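Penicillin-binding protein (Bacillus halodurans, PDB 3TG9) probably acts as a serine penicillin-recognising enzyme of the beta-lactamase family, although its natural substrate is not established. Local coordinates at residues L259-H264 / I277-G282; I284-V289 / A301-S306; C297-F302 / S318-V323; G308-C313 / D322-I327. All coordinates share one frame; numbering follows the deposited sequence.

All four contacts belong to the large antiparallel sheet of the serine beta-lactamase and penicillin-binding-protein fold. Contact 1 lies at its edge; contact 2 joins the next strand, 284-293, to its hairpin partner 296-303; contacts 3 and 4 seat the C-terminal helix 320-330 on strands 296-303 and 308-314. Contacts 1 and 2 have centres 11 Å apart and are stitched by Lys278 N to Lys286 O at 2.9 Å. Contacts 3 and 4 are centred only 6 Å apart, joined by Val312 N to His299 O at 2.7 Å, whereas the centres of contacts 1 and 4 are 20 Å apart. Phe298 in contact 3 lies near, without touching, the probable active-site SxxK motif of Ser55 and Lys58.

Contact 1: L259-H264 / I277-G282; sequences LTPHVH and IKQQDG
Ile277 sends its CD1 methyl against the backbone and ring of Pro261, and this apolar meeting carries most of the contact. CD1 lies 3.8 Å from Pro261 CG and 3.5 Å from Pro261 N. With CG1 anti to the carbonyl carbon (chi1 -58°) and the chain extended beyond it (chi2 170°), the methyl ends against the bend of 259-261, where it also comes within 3.3 Å of Leu259 O. The two side chains cross at about a right angle. Gln279 adds a looser touch from the same strand: its OE1 is 4.1 Å from Pro261 CG.

Hydrogen bonding lies within the bend, and none spans the two segments. Pro261 is the centre of an inverse gamma turn, closed by a weak bond from His262 N to Thr260 O at 2.7 Å. Thr260 OG1 is paired with Gln256 O in the helix just before.

The contact reaches across an intervening strand. Strand 269-271 runs between 263-266 and 276-279, its Tyr270 touching Pro261, Ile277 and Gln279; His262 and Val263 form a classic beta bulge opposite Tyr271. Tyr287 of strand 284-293 packs on both Leu259 and Ile277, so the residue that follows helix 252-258 lies against that strand.

Contact 2: I284-V289 / A301-S306; sequences ISKYHV and AFYPTS
Tyr287 and Phe302 form the antiparallel hydrogen-bonded pair of a beta hairpin, and each backbone satisfies the other. Tyr287 N donates to Phe302 O at 3.0 Å (N-H...O 165°), and Phe302 N returns a bond to Tyr287 O at 2.8 Å (161°). His288 and Ala301 follow as a non-hydrogen-bonded pair with their CB atoms 3.6 Å apart.

Past this ladder a water takes over from direct pairing. It donates to Ser285 O at 2.7 Å and accepts from Thr305 N at 3.1 Å, bridging the strand to the turn. Pro304, with no N-H to offer, instead lays CD 3.2 Å from Ser285 O. Its CG meets Tyr287 CE2 at 3.5 Å, approaching the ring obliquely.

The side chains of Lys286 and Tyr303 lie side by side, pointing the same way, Lys286 CD 3.7 Å from Tyr303 CE1. Extended beyond CG (chi2 165°), the lysine runs along the ring, and both finish at Glu328 OE1, which receives a salt bridge from Lys286 NZ and a hydrogen bond with Tyr303 OH; this shared carboxylate probably balances the lysine charge. Ser285 OG is bonded to Lys278 O, beside the classic bulge that Ser285 and Lys286 make.

Tyr287 and Phe302 pack on Trp241 and Met245 of helix 234-245, while Lys286, Ala301 and Tyr303 touch Met324 of helix 320-330 on the other face of the sheet.

Contact 3: C297-F302 / S318-V323; sequences CFHSAF and SGAYDV
Cys297 and Ala320 meet where the C-terminal helix begins against the central antiparallel sheet, the packing of helix on sheet seen in the serine beta-lactamase and penicillin-binding-protein fold.

The polar link is unusual in its acceptor: Ala320 N, in the first turn, donates to Cys297 SG at 3.5 Å with an N-H...S angle of 151°. SG lies between its own backbone N and carbonyl carbon (chi1 65°), which lifts it from the strand to the helix start. Gly319 occupies the N-cap position with positive phi, and its carbonyl oxygen accepts the bond from Val323 N at 3.2 Å that begins the helical ladder.

Apolar contact lies beside this bond. Ala320 CB sits in plane at the edge of the His299 ring, wedged between that ring and the cysteine sulfur.

The aromatic contribution comes from His299 and Tyr321. Their rings are obliquely placed, centroids 5.5 Å apart and planes at 57°, with Tyr321 CD2 over one face of the imidazole. Tyr292 of the adjacent strand 284-293 touches Cys297 and Tyr321 and meets the His299 ring as well. Phe298 turns instead to the opposite face, against Met237 of helix 234-245. The apolar part of the sulfur contact is Cys297 SG to Ala320 CB, at 3.6 Å.

Contact 4: G308-C313 / D322-I327; sequences GIVVVC and DVMAAI
Val310 and Ile327 meet in the buried layer between the central antiparallel sheet and the C-terminal helix of this beta-lactamase-type fold. Strand 308-313 and helix segment 322-327 run nearly antiparallel, at 156°, with axes 8.8 Å apart at closest approach, and no hydrogen bond joins them: the contact is wholly apolar.

Ile327 can be followed outward. CB stands back from the strand, 4.2 Å from Val310 CG1. There the chain forks. The CG2 methyl drops onto the valine, 3.7 Å from Val310 CG2 and 3.9 Å from Val310 CG1, so it touches both methyls of one residue. CG1, anti to the carbonyl carbon (chi1 -64°), acts as a spacer, and with chi2 at -179° it carries CD1 along the strand. That tip lies 4.0 Å from Val310 CG1 and 4.2 Å from Val312 CG2, bridging two residues that project from the same face of the strand.

One turn earlier, Val323 completes the seat: its CG1 is 4.1 Å from Val312 CG1, and CB of Met324 touches Val312 from beside it. Val323 and Ile327, four residues apart, form one row over the strand, and Met324 flanks it. Behind it, helix 7-13 packs Ile10 on Val323 and Ile327, while Ile309 and Val311 face helix 234-245 across the sheet. The Met324 side chain, bent beyond CG, reaches toward strand 296-303, where Tyr303 and Ala301 touch it, and leaves SD 4.5 Å from Val310 CG1.

Contact 1: L259-H264 / I277-G282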
# COMPACT_ATOMS: atom_id res chain seq x y z
N LEU B 259 -12.22 18.43 29.53
CA LEU B 259 -10.89 18.86 29.94
C LEU B 259 -10.63 18.65 31.43
O LEU B 259 -9.64 19.15 31.97
CB LEU B 259 -10.67 20.34 29.59
CG LEU B 259 -10.83 20.73 28.12
CD1 LEU B 259 -11.01 22.23 27.97
CD2 LEU B 259 -9.63 20.25 27.30
N THR B 260 -11.52 17.93 32.10
CA THR B 260 -11.37 17.69 33.53
C THR B 260 -10.44 16.52 33.80
O THR B 260 -10.60 15.46 33.21
CB THR B 260 -12.72 17.40 34.20
OG1 THR B 260 -13.52 18.58 34.18
CG2 THR B 260 -12.53 16.96 35.64
N PRO B 261 -9.47 16.70 34.71
CA PRO B 261 -8.57 15.60 35.07
C PRO B 261 -9.32 14.55 35.87
O PRO B 261 -9.27 14.57 37.10
CB PRO B 261 -7.51 16.28 35.94
CG PRO B 261 -7.68 17.74 35.72
CD PRO B 261 -9.12 17.95 35.40
N HIS B 262 -10.01 13.65 35.17
CA HIS B 262 -10.80 12.59 35.79
C HIS B 262 -9.92 11.52 36.39
O HIS B 262 -10.25 10.93 37.41
CB HIS B 262 -11.74 11.94 34.77
CG HIS B 262 -12.77 12.87 34.22
ND1 HIS B 262 -12.70 13.39 32.95
CD2 HIS B 262 -13.91 13.36 34.76
CE1 HIS B 262 -13.74 14.18 32.73
NE2 HIS B 262 -14.49 14.17 33.82
N VAL B 263 -8.80 11.24 35.73
CA VAL B 263 -7.91 10.19 36.18
C VAL B 263 -6.54 10.78 36.43
O VAL B 263 -6.09 11.66 35.69
CB VAL B 263 -7.76 9.06 35.12
CG1 VAL B 263 -6.89 7.93 35.66
CG2 VAL B 263 -9.11 8.54 34.70
N HIS B 264 -5.89 10.32 37.49
CA HIS B 264 -4.48 10.62 37.69
C HIS B 264 -3.70 9.38 37.30
O HIS B 264 -3.93 8.31 37.86
CB HIS B 264 -4.21 10.99 39.15
CG HIS B 264 -2.79 11.35 39.43
ND1 HIS B 264 -2.29 11.49 40.70
CD2 HIS B 264 -1.75 11.59 38.59
CE1 HIS B 264 -1.00 11.81 40.64
NE2 HIS B 264 -0.66 11.88 39.37
N ILE B 277 -3.56 15.57 30.32
CA ILE B 277 -3.46 16.81 31.08
C ILE B 277 -2.18 16.88 31.89
O ILE B 277 -1.84 15.94 32.61
CB ILE B 277 -4.66 16.99 32.01
CG1 ILE B 277 -5.96 16.98 31.21
CG2 ILE B 277 -4.53 18.30 32.82
CD1 ILE B 277 -7.20 16.90 32.07
N LYS B 278 -1.46 17.98 31.76
CA LYS B 278 -0.26 18.19 32.54
C LYS B 278 -0.58 19.17 33.65
O LYS B 278 -0.94 20.32 33.38
CB LYS B 278 0.88 18.72 31.67
CG LYS B 278 2.23 18.71 32.35
CD LYS B 278 2.80 17.29 32.40
CE LYS B 278 2.86 16.69 31.00
NZ LYS B 278 3.79 15.54 30.94
N GLN B 279 -0.48 18.71 34.89
CA GLN B 279 -0.81 19.53 36.04
C GLN B 279 0.29 19.44 37.10
O GLN B 279 0.54 18.37 37.65
CB GLN B 279 -2.14 19.09 36.64
CG GLN B 279 -2.66 19.99 37.74
CD GLN B 279 -3.84 19.39 38.46
OE1 GLN B 279 -4.99 19.66 38.12
NE2 GLN B 279 -3.57 18.55 39.45
N GLN B 280 0.94 20.56 37.36
CA GLN B 280 2.07 20.60 38.27
C GLN B 280 1.99 21.82 39.17
O GLN B 280 1.73 22.93 38.71
CB GLN B 280 3.38 20.60 37.47
CG GLN B 280 3.37 21.58 36.30
CD GLN B 280 4.20 21.11 35.12
OE1 GLN B 280 4.58 21.90 34.25
NE2 GLN B 280 4.49 19.81 35.07
N ASP B 281 2.22 21.60 40.47
CA ASP B 281 2.18 22.67 41.46
C ASP B 281 0.80 23.33 41.49
O ASP B 281 0.69 24.55 41.53
CB ASP B 281 3.28 23.71 41.19
CG ASP B 281 4.68 23.09 41.17
OD1 ASP B 281 5.06 22.43 42.17
OD2 ASP B 281 5.40 23.28 40.17
N GLY B 282 -0.24 22.51 41.45
CA GLY B 282 -1.62 22.99 41.52
C GLY B 282 -2.07 23.90 40.39
O GLY B 282 -2.89 24.79 40.61

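Contact 2: I284-V289 / A301-S306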
# COMPACT_ATOMS: atom_id res chain seq x y z
N ILE B 284 -2.74 23.65 35.85
CA ILE B 284 -2.65 22.93 34.58
C ILE B 284 -1.79 23.68 33.57
O ILE B 284 -2.11 24.80 33.19
CB ILE B 284 -4.05 22.68 33.98
CG1 ILE B 284 -4.79 21.64 34.82
CG2 ILE B 284 -3.92 22.22 32.54
CD1 ILE B 284 -6.27 21.56 34.53
N SER B 285 -0.69 23.07 33.15
CA SER B 285 0.23 23.71 32.22
C SER B 285 -0.11 23.43 30.75
O SER B 285 0.14 24.26 29.88
CB SER B 285 1.66 23.30 32.52
OG SER B 285 1.75 21.90 32.69
N LYS B 286 -0.69 22.26 30.48
CA LYS B 286 -1.10 21.97 29.10
C LYS B 286 -2.10 20.84 28.96
O LYS B 286 -2.17 19.93 29.79
CB LYS B 286 0.11 21.72 28.19
CG LYS B 286 0.83 20.40 28.41
CD LYS B 286 1.74 20.09 27.23
CE LYS B 286 2.83 19.11 27.63
NZ LYS B 286 3.77 18.81 26.51
N TYR B 287 -2.90 20.95 27.91
CA TYR B 287 -3.69 19.84 27.44
C TYR B 287 -2.98 19.34 26.19
O TYR B 287 -2.56 20.15 25.36
CB TYR B 287 -5.10 20.30 27.10
CG TYR B 287 -5.79 21.01 28.25
CD1 TYR B 287 -6.39 20.28 29.27
CD2 TYR B 287 -5.84 22.39 28.30
CE1 TYR B 287 -7.03 20.92 30.31
CE2 TYR B 287 -6.48 23.04 29.35
CZ TYR B 287 -7.07 22.30 30.35
OH TYR B 287 -7.70 22.94 31.39
N HIS B 288 -2.80 18.04 26.07
CA HIS B 288 -2.06 17.56 24.91
C HIS B 288 -2.48 16.18 24.44
O HIS B 288 -3.01 15.37 25.19
CB HIS B 288 -0.54 17.62 25.18
CG HIS B 288 -0.05 16.65 26.20
ND1 HIS B 288 -0.34 16.77 27.55
CD2 HIS B 288 0.74 15.56 26.09
CE1 HIS B 288 0.24 15.79 28.21
NE2 HIS B 288 0.89 15.03 27.35
N VAL B 289 -2.25 15.94 23.15
CA VAL B 289 -2.42 14.61 22.59
C VAL B 289 -1.14 14.22 21.89
O VAL B 289 -0.30 15.06 21.58
CB VAL B 289 -3.60 14.53 21.60
CG1 VAL B 289 -4.92 14.71 22.32
CG2 VAL B 289 -3.43 15.57 20.49
N ALA B 301 -0.47 20.35 21.55
CA ALA B 301 -0.83 20.84 22.87
C ALA B 301 -1.41 22.24 22.86
O ALA B 301 -1.12 23.04 21.97
CB ALA B 301 0.38 20.78 23.79
N PHE B 302 -2.24 22.52 23.86
CA PHE B 302 -2.74 23.86 24.10
C PHE B 302 -2.28 24.29 25.49
O PHE B 302 -2.54 23.61 26.48
CB PHE B 302 -4.26 23.88 24.02
CG PHE B 302 -4.86 25.23 24.29
CD1 PHE B 302 -5.27 25.58 25.57
CD2 PHE B 302 -5.03 26.15 23.27
CE1 PHE B 302 -5.83 26.83 25.82
CE2 PHE B 302 -5.58 27.40 23.51
CZ PHE B 302 -5.98 27.74 24.79
N TYR B 303 -1.59 25.42 25.56
CA TYR B 303 -1.06 25.92 26.82
C TYR B 303 -1.93 27.05 27.35
O TYR B 303 -1.82 28.18 26.88
CB TYR B 303 0.39 26.38 26.61
CG TYR B 303 1.27 25.32 25.99
CD1 TYR B 303 2.04 24.47 26.76
CD2 TYR B 303 1.31 25.16 24.61
CE1 TYR B 303 2.84 23.50 26.19
CE2 TYR B 303 2.11 24.18 24.03
CZ TYR B 303 2.87 23.36 24.82
OH TYR B 303 3.66 22.39 24.24
N PRO B 304 -2.79 26.74 28.33
CA PRO B 304 -3.79 27.66 28.90
C PRO B 304 -3.19 28.98 29.39
O PRO B 304 -3.83 30.03 29.33
CB PRO B 304 -4.35 26.88 30.10
CG PRO B 304 -4.04 25.45 29.82
CD PRO B 304 -2.76 25.45 29.03
N THR B 305 -1.95 28.93 29.86
CA THR B 305 -1.29 30.11 30.40
C THR B 305 -1.09 31.18 29.33
O THR B 305 -1.51 32.32 29.49
CB THR B 305 0.08 29.75 31.01
OG1 THR B 305 -0.11 29.20 32.32
CG2 THR B 305 0.97 30.98 31.08
N SER B 306 -0.44 30.78 28.24
CA SER B 306 -0.08 31.73 27.20
C SER B 306 -1.08 31.67 26.07
O SER B 306 -0.92 32.36 25.06
CB SER B 306 1.33 31.41 26.70
OG SER B 306 1.58 30.01 26.78
O HOH W 1 0.41 26.93 29.96

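Contact 3: C297-F302 / S318-V323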
# COMPACT_ATOMS: atom_id res chain seq x y z
N CYS B 297 4.61 9.90 13.85
CA CYS B 297 4.58 10.43 15.22
C CYS B 297 3.97 11.84 15.25
O CYS B 297 3.94 12.54 14.23
CB CYS B 297 5.95 10.38 15.91
SG CYS B 297 7.22 11.41 15.17
N PHE B 298 3.46 12.23 16.41
CA PHE B 298 2.60 13.40 16.50
C PHE B 298 2.53 13.87 17.95
O PHE B 298 2.34 13.07 18.85
CB PHE B 298 1.20 13.02 16.02
CG PHE B 298 0.17 14.11 16.17
CD1 PHE B 298 0.20 15.23 15.35
CD2 PHE B 298 -0.84 14.00 17.12
CE1 PHE B 298 -0.76 16.22 15.46
CE2 PHE B 298 -1.80 14.98 17.23
CZ PHE B 298 -1.76 16.10 16.40
N HIS B 299 2.72 15.16 18.16
CA HIS B 299 2.50 15.77 19.48
C HIS B 299 1.83 17.10 19.26
O HIS B 299 2.25 17.87 18.40
CB HIS B 299 3.82 16.00 20.22
CG HIS B 299 4.28 14.81 21.01
ND1 HIS B 299 5.23 13.94 20.54
CD2 HIS B 299 3.91 14.36 22.23
CE1 HIS B 299 5.43 12.98 21.44
NE2 HIS B 299 4.64 13.22 22.47
N SER B 300 0.79 17.36 20.03
CA SER B 300 0.12 18.65 19.93
C SER B 300 -0.44 19.05 21.29
O SER B 300 -0.84 18.19 22.08
CB SER B 300 -0.99 18.59 18.88
OG SER B 300 -1.36 19.88 18.46
N ALA B 301 -0.47 20.35 21.55
CA ALA B 301 -0.83 20.84 22.87
C ALA B 301 -1.41 22.24 22.86
O ALA B 301 -1.12 23.04 21.97
CB ALA B 301 0.38 20.78 23.79
N PHE B 302 -2.24 22.52 23.86
CA PHE B 302 -2.74 23.86 24.10
C PHE B 302 -2.28 24.29 25.49
O PHE B 302 -2.54 23.61 26.48
CB PHE B 302 -4.26 23.88 24.02
CG PHE B 302 -4.86 25.23 24.29
CD1 PHE B 302 -5.27 25.58 25.57
CD2 PHE B 302 -5.03 26.15 23.27
CE1 PHE B 302 -5.83 26.83 25.82
CE2 PHE B 302 -5.58 27.40 23.51
CZ PHE B 302 -5.98 27.74 24.79
N SER B 318 9.76 8.46 14.98
CA SER B 318 9.99 9.19 16.22
C SER B 318 10.61 10.56 15.99
O SER B 318 11.12 10.85 14.91
CB SER B 318 10.86 8.37 17.17
OG SER B 318 12.05 7.97 16.52
N GLY B 319 10.55 11.41 17.01
CA GLY B 319 11.18 12.72 16.95
C GLY B 319 10.29 13.90 17.29
O GLY B 319 10.79 14.95 17.71
N ALA B 320 8.98 13.76 17.11
CA ALA B 320 8.06 14.87 17.34
C ALA B 320 8.12 15.37 18.79
O ALA B 320 7.88 16.54 19.05
CB ALA B 320 6.65 14.47 16.98
N TYR B 321 8.45 14.49 19.72
CA TYR B 321 8.50 14.88 21.12
C TYR B 321 9.65 15.84 21.40
O TYR B 321 9.45 16.89 22.00
CB TYR B 321 8.64 13.66 22.00
CG TYR B 321 8.92 14.03 23.43
CD1 TYR B 321 10.19 13.90 23.97
CD2 TYR B 321 7.90 14.52 24.24
CE1 TYR B 321 10.45 14.25 25.28
CE2 TYR B 321 8.15 14.87 25.55
CZ TYR B 321 9.42 14.73 26.07
OH TYR B 321 9.67 15.08 27.38
N ASP B 322 10.84 15.46 20.96
CA ASP B 322 12.02 16.29 21.14
C ASP B 322 11.84 17.65 20.49
O ASP B 322 12.31 18.66 21.00
CB ASP B 322 13.26 15.60 20.57
CG ASP B 322 13.46 14.22 21.16
OD1 ASP B 322 13.77 14.14 22.37
OD2 ASP B 322 13.31 13.23 20.41
N VAL B 323 11.15 17.68 19.35
CA VAL B 323 10.86 18.94 18.68
C VAL B 323 9.80 19.71 19.46
O VAL B 323 9.86 20.94 19.56
CB VAL B 323 10.43 18.73 17.21
CG1 VAL B 323 9.83 20.00 16.61
CG2 VAL B 323 11.62 18.26 16.39

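Contact 4: G308-C313 / D322-I327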
# COMPACT_ATOMS: atom_id res chain seq x y z
N GLY B 308 -1.14 29.31 24.19
CA GLY B 308 -0.27 28.84 23.13
C GLY B 308 -0.80 27.56 22.51
O GLY B 308 -1.54 26.82 23.14
N ILE B 309 -0.44 27.32 21.25
CA ILE B 309 -0.76 26.08 20.55
C ILE B 309 0.50 25.60 19.85
O ILE B 309 1.17 26.38 19.17
CB ILE B 309 -1.86 26.27 19.49
CG1 ILE B 309 -3.19 26.67 20.14
CG2 ILE B 309 -2.05 25.00 18.67
CD1 ILE B 309 -4.26 27.05 19.13
N VAL B 310 0.84 24.33 20.05
CA VAL B 310 1.93 23.70 19.32
C VAL B 310 1.40 22.46 18.59
O VAL B 310 0.53 21.75 19.09
CB VAL B 310 3.12 23.32 20.25
CG1 VAL B 310 4.23 22.64 19.46
CG2 VAL B 310 3.65 24.56 20.95
N VAL B 311 1.89 22.24 17.38
CA VAL B 311 1.51 21.08 16.61
C VAL B 311 2.77 20.54 15.97
O VAL B 311 3.46 21.27 15.27
CB VAL B 311 0.50 21.42 15.49
CG1 VAL B 311 0.09 20.16 14.75
CG2 VAL B 311 -0.73 22.12 16.07
N VAL B 312 3.10 19.29 16.24
CA VAL B 312 4.20 18.65 15.54
C VAL B 312 3.72 17.40 14.81
O VAL B 312 3.35 16.41 15.44
CB VAL B 312 5.36 18.30 16.50
CG1 VAL B 312 6.55 17.77 15.73
CG2 VAL B 312 5.77 19.54 17.30
N CYS B 313 3.69 17.47 13.48
CA CYS B 313 3.34 16.33 12.64
C CYS B 313 4.61 15.78 11.99
O CYS B 313 5.44 16.55 11.53
CB CYS B 313 2.33 16.73 11.57
SG CYS B 313 0.71 17.23 12.18
N ASP B 322 10.84 15.46 20.96
CA ASP B 322 12.02 16.29 21.14
C ASP B 322 11.84 17.65 20.49
O ASP B 322 12.31 18.66 21.00
CB ASP B 322 13.26 15.60 20.57
CG ASP B 322 13.46 14.22 21.16
OD1 ASP B 322 13.77 14.14 22.37
OD2 ASP B 322 13.31 13.23 20.41
N VAL B 323 11.15 17.68 19.35
CA VAL B 323 10.86 18.94 18.68
C VAL B 323 9.80 19.71 19.46
O VAL B 323 9.86 20.94 19.56
CB VAL B 323 10.43 18.73 17.21
CG1 VAL B 323 9.83 20.00 16.61
CG2 VAL B 323 11.62 18.26 16.39
N MET B 324 8.86 18.98 20.04
CA MET B 324 7.82 19.61 20.86
C MET B 324 8.40 20.27 22.12
O MET B 324 8.03 21.39 22.47
CB MET B 324 6.74 18.60 21.25
CG MET B 324 5.99 18.97 22.53
SD MET B 324 4.22 19.14 22.22
CE MET B 324 3.57 18.29 23.65
N ALA B 325 9.31 19.57 22.80
CA ALA B 325 9.98 20.12 23.97
C ALA B 325 10.77 21.38 23.61
O ALA B 325 10.71 22.38 24.32
CB ALA B 325 10.89 19.08 24.60
N ALA B 326 11.50 21.33 22.50
CA ALA B 326 12.27 22.47 22.02
C ALA B 326 11.40 23.69 21.81
O ALA B 326 11.84 24.82 22.05
CB ALA B 326 13.01 22.13 20.74
N ILE B 327 10.17 23.46 21.38
CA ILE B 327 9.26 24.55 21.05
C ILE B 327 8.57 25.12 22.29
O ILE B 327 8.41 26.33 22.41
CB ILE B 327 8.16 24.11 20.06
CG1 ILE B 327 8.76 23.72 18.70
CG2 ILE B 327 7.13 25.21 19.89
CD1 ILE B 327 7.71 23.29 17.66